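Local coordinates for histidine phosphotransferase (Caulobacter crescentus, PDB 2OOC), which probably relays phosphoryl groups between two-component signalling proteins and is an essential regulator of stalk biogenesis, at residues G9-A14 against L97-Y102; F69-V74 against E86-A91. One frame throughout, in Å; residues are numbered along the deposited sequence.

Contact 1 (G9-A14 against L97-Y102); sequences GAVDFA and LDIAAY
Phe13 and Tyr102 carry the tightly packed part of this contact, their rings forming an offset stack with centroids 4.2 Å apart and planes at 21°. Tyr102 CG lies anti to the backbone N (chi1 -178°), from where the ring can lie over Phe13. Tyr102 CD2 sits over the centre of the Phe13 ring, while Tyr102 CB makes a CH-pi contact over the same face. The opposite face receives Val11 CG1, and Phe13 CZ reaches Ile99 CG1 at 4.3 Å. Phe13 thus lies as a flat slab between a methyl group and a second ring, a place suited to an aromatic residue. An alanine in place of Phe13 would probably leave the face of Tyr102 turned to it without its stacking partner and open a gap beside Val11 CG1. Tyr102 OH bonds to Glu17, so the phenol keeps a polar mate beyond the stack.

Toward the chain start the contact becomes looser and wetter. In one of two Asp98 conformers, OD2 accepts from Val11 N at 3.1 Å, from above the carboxylate plane, and from a water that also donates to Val11 O. The apolar stack probably helps to hold the start of helix 13-19 against helix 85-111, with a carboxylate gripping the preceding backbone in that conformer.

Contact 2 (F69-V74 against E86-A91); sequences FNLGEV and EGVRTA
Helix 69-74 and helix 86-91 run antiparallel, their axes 9.2 Å apart at closest approach and at 171° in direction, with the CA atoms of Leu71 and Ala91 only 5.2 Å from each other. Ala91 makes this closeness possible: its single methyl points toward the other helix and is shared by two larger side chains. Leu71 CD1 meets Ala91 CB at 3.7 Å, and Val74 CG2 comes to the same methyl at 3.9 Å. In Leu71, chi1 (168°) sets CG anti to the backbone N, and CD1, one bond further on, is the atom that reaches Ala91.

The branched Val74 divides its two methyls between successive turns of the other helix. While CG2 serves Ala91, CG1 packs against the backbone at Gly87, 3.6 Å from Gly87 O, and meets Val88 CG2 at 4.0 Å. Gly87 O already accepts from Ala91 N, so the methyl packs against a carbonyl engaged within its own helix. Beyond the pair, Val88 also touches Cys75 and Cys78, and Leu71 leans on Val59 and Ala63 of helix 52-66, so the interface continues into the core.

At the solvent-facing border the character changes. Asn70 ND2 gives a hydrogen bond to a water, 3.1 Å away, which in turn donates to Ala91 O, so an amide suits a place where the apolar seam meets solvent. Consecutive helices packed antiparallel in this way form a helical hairpin, as in the four-helix bundle of Hpt domains, here built from helices 24-41, 52-66, 69-79 and 85-111.

Both contacts use helix 85-111 as a common spine, their centres 14 Å apart along the molecule. Contact 2 is nested inside the loop closed by contact 1: a local hairpin pairing within the bundle, against a long-range closure that brings the start of the modelled chain onto the last helix. They meet where Asp12 CB packs against Phe69 CD2 at 4.2 Å, and nearby Tyr15 sets its ring edge-to-face with Phe69, while Asp12 shares backbone hydrogen bonding with Gly67. By analogy with other Hpt domains, the phosphorylatable histidine is probably carried by helix 52-66 here, which contact 2 adjoins through Leu71; contact 1 instead reaches helix 24-41 through Ile99 and Tyr102.

Contact 1 (G9-A14 against L97-Y102)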
ATOM      1  N   GLY A   9     -11.098  -4.916   5.092  1.00 48.93           N
ATOM      2  CA  GLY A   9     -10.295  -4.856   3.835  1.00 46.20           C
ATOM      3  C   GLY A   9      -9.622  -3.499   3.644  1.00 42.01           C
ATOM      4  O   GLY A   9     -10.279  -2.522   3.354  1.00 47.78           O
ATOM      5  N   ALA A  10      -8.312  -3.433   3.816  1.00 32.15           N
ATOM      6  CA  ALA A  10      -7.534  -2.210   3.500  1.00 29.96           C
ATOM      7  C   ALA A  10      -7.424  -1.977   1.995  1.00 27.97           C
ATOM      8  O   ALA A  10      -7.325  -0.810   1.517  1.00 30.08           O
ATOM      9  CB  ALA A  10      -6.103  -2.314   4.144  1.00 27.72           C
ATOM     10  N   VAL A  11      -7.380  -3.063   1.228  1.00 25.81           N
ATOM     11  CA  VAL A  11      -7.104  -2.975  -0.214  1.00 26.28           C
ATOM     12  C   VAL A  11      -8.282  -3.470  -1.025  1.00 28.69           C
ATOM     13  O   VAL A  11      -8.813  -4.526  -0.758  1.00 27.00           O
ATOM     14  CB  VAL A  11      -5.855  -3.739  -0.558  1.00 25.58           C
ATOM     15  CG1 VAL A  11      -5.487  -3.645  -2.018  1.00 26.12           C
ATOM     16  CG2 VAL A  11      -4.683  -3.199   0.250  1.00 27.98           C
ATOM     17  N   ASP A  12      -8.670  -2.672  -2.024  1.00 25.81           N
ATOM     18  CA  ASP A  12      -9.739  -3.040  -2.921  1.00 27.74           C
ATOM     19  C   ASP A  12      -9.172  -3.884  -4.009  1.00 26.00           C
ATOM     20  O   ASP A  12      -8.668  -3.337  -5.027  1.00 25.02           O
ATOM     21  CB  ASP A  12     -10.345  -1.748  -3.525  1.00 28.52           C
ATOM     22  CG  ASP A  12     -11.639  -2.005  -4.202  1.00 33.34           C
ATOM     23  OD1 ASP A  12     -11.806  -3.145  -4.706  1.00 31.87           O
ATOM     24  OD2 ASP A  12     -12.457  -1.050  -4.239  1.00 41.28           O
ATOM     25  N   PHE A  13      -9.175  -5.211  -3.855  1.00 23.85           N
ATOM     26  CA  PHE A  13      -8.480  -6.032  -4.812  1.00 23.74           C
ATOM     27  C   PHE A  13      -9.209  -6.083  -6.158  1.00 24.25           C
ATOM     28  O   PHE A  13      -8.624  -6.382  -7.203  1.00 27.36           O
ATOM     29  CB  PHE A  13      -8.172  -7.449  -4.247  1.00 26.33           C
ATOM     30  CG  PHE A  13      -7.075  -7.443  -3.232  1.00 26.21           C
ATOM     31  CD1 PHE A  13      -5.770  -7.215  -3.603  1.00 27.31           C
ATOM     32  CD2 PHE A  13      -7.357  -7.617  -1.930  1.00 28.90           C
ATOM     33  CE1 PHE A  13      -4.736  -7.197  -2.619  1.00 28.31           C
ATOM     34  CE2 PHE A  13      -6.344  -7.585  -0.992  1.00 25.36           C
ATOM     35  CZ  PHE A  13      -5.065  -7.378  -1.321  1.00 27.99           C
ATOM     36  N   ALA A  14     -10.510  -5.736  -6.144  1.00 23.58           N
ATOM     37  CA  ALA A  14     -11.236  -5.628  -7.419  1.00 25.02           C
ATOM     38  C   ALA A  14     -10.617  -4.534  -8.304  1.00 21.69           C
ATOM     39  O   ALA A  14     -10.486  -4.672  -9.537  1.00 22.04           O
ATOM     40  CB  ALA A  14     -12.670  -5.334  -7.144  1.00 23.92           C
ATOM     41  N   LEU A  97      -0.667  -6.082   5.217  1.00 21.83           N
ATOM     42  CA  LEU A  97      -1.289  -7.286   5.770  1.00 20.79           C
ATOM     43  C   LEU A  97      -2.143  -7.948   4.722  1.00 19.63           C
ATOM     44  O   LEU A  97      -2.050  -9.139   4.458  1.00 19.85           O
ATOM     45  CB  LEU A  97      -2.135  -6.852   6.972  1.00 19.39           C
ATOM     46  CG  LEU A  97      -2.953  -7.985   7.543  1.00 20.32           C
ATOM     47  CD1 LEU A  97      -2.045  -8.920   8.391  1.00 19.68           C
ATOM     48  CD2 LEU A  97      -3.985  -7.355   8.471  1.00 21.19           C
ATOM     49  N   ASP A  98      -2.942  -7.093   4.079  1.00 19.65           N
ATOM     50  CA  ASP A  98      -3.872  -7.517   3.027  0.50 19.81           C
ATOM     51  C   ASP A  98      -3.136  -8.047   1.795  1.00 21.49           C
ATOM     52  O   ASP A  98      -3.450  -9.089   1.277  1.00 22.10           O
ATOM     53  CB  ASP A  98      -4.739  -6.308   2.594  0.50 20.39           C
ATOM     54  CG  ASP A  98      -6.048  -6.227   3.304  0.50 25.31           C
ATOM     55  OD1 ASP A  98      -6.056  -6.606   4.495  0.50 32.62           O
ATOM     56  OD2 ASP A  98      -7.030  -5.770   2.645  0.50 20.85           O
ATOM     57  N   ILE A  99      -2.148  -7.294   1.370  1.00 23.08           N
ATOM     58  CA  ILE A  99      -1.381  -7.639   0.175  1.00 23.56           C
ATOM     59  C   ILE A  99      -0.632  -8.934   0.361  1.00 24.53           C
ATOM     60  O   ILE A  99      -0.651  -9.812  -0.524  1.00 24.27           O
ATOM     61  CB  ILE A  99      -0.432  -6.489  -0.178  1.00 25.56           C
ATOM     62  CG1 ILE A  99      -1.271  -5.348  -0.766  1.00 23.75           C
ATOM     63  CG2 ILE A  99       0.675  -6.949  -1.144  1.00 26.34           C
ATOM     64  CD1 ILE A  99      -0.475  -4.053  -0.836  1.00 28.16           C
ATOM     65  N   ALA A 100       0.012  -9.107   1.520  1.00 22.22           N
ATOM     66  CA  ALA A 100       0.734 -10.338   1.789  1.00 24.00           C
ATOM     67  C   ALA A 100      -0.190 -11.555   1.820  1.00 24.55           C
ATOM     68  O   ALA A 100       0.075 -12.657   1.331  1.00 23.77           O
ATOM     69  CB  ALA A 100       1.547 -10.245   3.088  1.00 26.92           C
ATOM     70  N   ALA A 101      -1.362 -11.368   2.407  1.00 21.33           N
ATOM     71  CA  ALA A 101      -2.352 -12.419   2.502  1.00 21.94           C
ATOM     72  C   ALA A 101      -2.949 -12.828   1.147  1.00 23.01           C
ATOM     73  O   ALA A 101      -3.247 -13.994   0.896  1.00 25.00           O
ATOM     74  CB  ALA A 101      -3.485 -12.014   3.498  1.00 23.35           C
ATOM     75  N   TYR A 102      -3.130 -11.833   0.260  1.00 23.55           N
ATOM     76  CA  TYR A 102      -3.626 -12.083  -1.078  1.00 25.48           C
ATOM     77  C   TYR A 102      -2.606 -12.902  -1.850  1.00 26.48           C
ATOM     78  O   TYR A 102      -2.991 -13.863  -2.506  1.00 27.03           O
ATOM     79  CB  TYR A 102      -3.876 -10.782  -1.776  1.00 25.12           C
ATOM     80  CG  TYR A 102      -4.459 -10.861  -3.183  1.00 24.81           C
ATOM     81  CD1 TYR A 102      -3.641 -11.098  -4.256  1.00 28.96           C
ATOM     82  CD2 TYR A 102      -5.800 -10.655  -3.411  1.00 26.75           C
ATOM     83  CE1 TYR A 102      -4.134 -11.116  -5.541  1.00 31.68           C
ATOM     84  CE2 TYR A 102      -6.314 -10.660  -4.708  1.00 28.13           C
ATOM     85  CZ  TYR A 102      -5.466 -10.901  -5.753  1.00 29.41           C
ATOM     86  OH  TYR A 102      -5.917 -10.933  -7.057  1.00 33.38           O
TER
HETATM   87  O   HOH W   1      -9.163  -6.358   1.235  1.00 39.65           O

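Contact 2 (F69-V74 against E86-A91)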
ATOM      1  N   PHE A  69      -7.092   2.460  -0.866  1.00 21.98           N
ATOM      2  CA  PHE A  69      -7.698   3.800  -0.862  1.00 23.32           C
ATOM      3  C   PHE A  69      -7.710   4.421   0.511  1.00 23.79           C
ATOM      4  O   PHE A  69      -7.492   5.627   0.614  1.00 22.03           O
ATOM      5  CB  PHE A  69      -9.085   3.799  -1.530  1.00 26.04           C
ATOM      6  CG  PHE A  69      -8.993   3.534  -2.997  1.00 23.90           C
ATOM      7  CD1 PHE A  69      -8.228   4.359  -3.791  1.00 27.78           C
ATOM      8  CD2 PHE A  69      -9.580   2.415  -3.563  1.00 28.18           C
ATOM      9  CE1 PHE A  69      -8.070   4.119  -5.154  1.00 33.22           C
ATOM     10  CE2 PHE A  69      -9.430   2.186  -4.930  1.00 28.39           C
ATOM     11  CZ  PHE A  69      -8.672   3.024  -5.695  1.00 31.16           C
ATOM     12  N   ASN A  70      -7.968   3.613   1.547  1.00 23.66           N
ATOM     13  CA  ASN A  70      -7.924   4.155   2.906  1.00 22.26           C
ATOM     14  C   ASN A  70      -6.530   4.721   3.246  1.00 20.81           C
ATOM     15  O   ASN A  70      -6.415   5.807   3.772  1.00 22.23           O
ATOM     16  CB  ASN A  70      -8.293   3.102   3.922  1.00 23.18           C
ATOM     17  CG  ASN A  70      -8.070   3.604   5.395  1.00 35.35           C
ATOM     18  OD1 ASN A  70      -8.789   4.526   5.871  1.00 42.94           O
ATOM     19  ND2 ASN A  70      -7.060   3.032   6.091  1.00 37.37           N
ATOM     20  N   LEU A  71      -5.466   3.981   2.884  1.00 20.91           N
ATOM     21  CA  LEU A  71      -4.115   4.464   3.097  1.00 21.80           C
ATOM     22  C   LEU A  71      -3.883   5.777   2.377  1.00 21.04           C
ATOM     23  O   LEU A  71      -3.293   6.716   2.872  1.00 21.54           O
ATOM     24  CB  LEU A  71      -3.136   3.399   2.687  1.00 19.46           C
ATOM     25  CG  LEU A  71      -1.666   3.765   2.564  1.00 21.36           C
ATOM     26  CD1 LEU A  71      -1.166   4.246   3.935  1.00 21.01           C
ATOM     27  CD2 LEU A  71      -0.797   2.579   2.083  1.00 19.69           C
ATOM     28  N   GLY A  72      -4.323   5.872   1.123  1.00 18.63           N
ATOM     29  CA  GLY A  72      -4.250   7.110   0.407  1.00 20.35           C
ATOM     30  C   GLY A  72      -4.907   8.271   1.123  1.00 21.93           C
ATOM     31  O   GLY A  72      -4.323   9.337   1.205  1.00 21.68           O
ATOM     32  N   GLU A  73      -6.087   8.037   1.650  1.00 21.23           N
ATOM     33  CA  GLU A  73      -6.800   9.065   2.423  1.00 22.08           C
ATOM     34  C   GLU A  73      -6.065   9.471   3.658  1.00 22.02           C
ATOM     35  O   GLU A  73      -6.007  10.640   3.985  1.00 22.45           O
ATOM     36  CB  GLU A  73      -8.210   8.624   2.791  1.00 25.92           C
ATOM     37  CG  GLU A  73      -9.113   8.464   1.597  1.00 33.75           C
ATOM     38  N   VAL A  74      -5.557   8.507   4.418  1.00 22.22           N
ATOM     39  CA  VAL A  74      -4.794   8.784   5.617  1.00 21.98           C
ATOM     40  C   VAL A  74      -3.573   9.624   5.277  1.00 22.13           C
ATOM     41  O   VAL A  74      -3.235  10.595   5.949  1.00 22.55           O
ATOM     42  CB  VAL A  74      -4.394   7.501   6.327  1.00 21.65           C
ATOM     43  CG1 VAL A  74      -3.486   7.858   7.500  1.00 25.69           C
ATOM     44  CG2 VAL A  74      -5.617   6.709   6.834  1.00 21.34           C
ATOM     45  N   GLU A  86       2.189   8.189  12.805  1.00 24.17           N
ATOM     46  CA  GLU A  86       1.771   6.916  13.322  1.00 27.33           C
ATOM     47  C   GLU A  86       0.511   6.370  12.623  1.00 20.26           C
ATOM     48  O   GLU A  86       0.406   5.156  12.320  1.00 23.02           O
ATOM     49  CB  GLU A  86       1.541   7.052  14.830  1.00 26.19           C
ATOM     50  CG  GLU A  86       1.150   5.761  15.549  1.00 26.65           C
ATOM     51  CD  GLU A  86       1.054   5.922  17.105  1.00 38.47           C
ATOM     52  OE1 GLU A  86       1.402   6.998  17.644  1.00 49.20           O
ATOM     53  OE2 GLU A  86       0.610   4.961  17.758  1.00 53.05           O
ATOM     54  N   GLY A  87      -0.419   7.260  12.316  1.00 22.39           N
ATOM     55  CA  GLY A  87      -1.625   6.876  11.609  1.00 25.16           C
ATOM     56  C   GLY A  87      -1.339   6.377  10.186  1.00 24.59           C
ATOM     57  O   GLY A  87      -1.967   5.444   9.667  1.00 23.83           O
ATOM     58  N   VAL A  88      -0.384   7.030   9.515  1.00 22.42           N
ATOM     59  CA  VAL A  88       0.100   6.539   8.222  1.00 21.96           C
ATOM     60  C   VAL A  88       0.739   5.147   8.333  1.00 18.42           C
ATOM     61  O   VAL A  88       0.419   4.255   7.561  1.00 21.31           O
ATOM     62  CB  VAL A  88       1.073   7.522   7.558  1.00 19.93           C
ATOM     63  CG1 VAL A  88       1.499   7.022   6.181  1.00 21.16           C
ATOM     64  CG2 VAL A  88       0.372   8.909   7.412  1.00 21.70           C
ATOM     65  N   ARG A  89       1.601   4.967   9.335  1.00 20.63           N
ATOM     66  CA  ARG A  89       2.237   3.691   9.548  1.00 21.48           C
ATOM     67  C   ARG A  89       1.253   2.560   9.780  1.00 21.85           C
ATOM     68  O   ARG A  89       1.402   1.474   9.226  1.00 23.82           O
ATOM     69  CB  ARG A  89       3.260   3.760  10.691  1.00 22.21           C
ATOM     70  CG  ARG A  89       4.432   4.630  10.387  1.00 25.60           C
ATOM     71  CD  ARG A  89       5.613   4.309  11.244  1.00 25.66           C
ATOM     72  NE  ARG A  89       5.251   4.444  12.663  1.00 27.42           N
ATOM     73  CZ  ARG A  89       5.257   5.567  13.359  1.00 29.86           C
ATOM     74  NH1 ARG A  89       5.653   6.703  12.818  1.00 29.06           N
ATOM     75  NH2 ARG A  89       4.878   5.581  14.649  1.00 34.44           N
ATOM     76  N   THR A  90       0.227   2.821  10.598  1.00 22.20           N
ATOM     77  CA  THR A  90      -0.723   1.742  10.896  1.00 23.11           C
ATOM     78  C   THR A  90      -1.668   1.456   9.729  1.00 19.88           C
ATOM     79  O   THR A  90      -2.002   0.303   9.512  1.00 21.92           O
ATOM     80  CB  THR A  90      -1.442   1.998  12.180  1.00 23.65           C
ATOM     81  OG1 THR A  90      -2.218   3.172  12.101  1.00 24.17           O
ATOM     82  CG2 THR A  90      -0.514   2.105  13.393  1.00 23.00           C
ATOM     83  N   ALA A  91      -1.988   2.481   8.919  1.00 19.47           N
ATOM     84  CA  ALA A  91      -2.716   2.288   7.648  1.00 21.99           C
ATOM     85  C   ALA A  91      -1.888   1.478   6.647  1.00 20.34           C
ATOM     86  O   ALA A  91      -2.401   0.604   5.970  1.00 22.96           O
ATOM     87  CB  ALA A  91      -3.146   3.637   7.023  1.00 22.49           C
TER
HETATM   88  O   HOH W   2      -5.061   0.910   5.146  1.00 25.63           O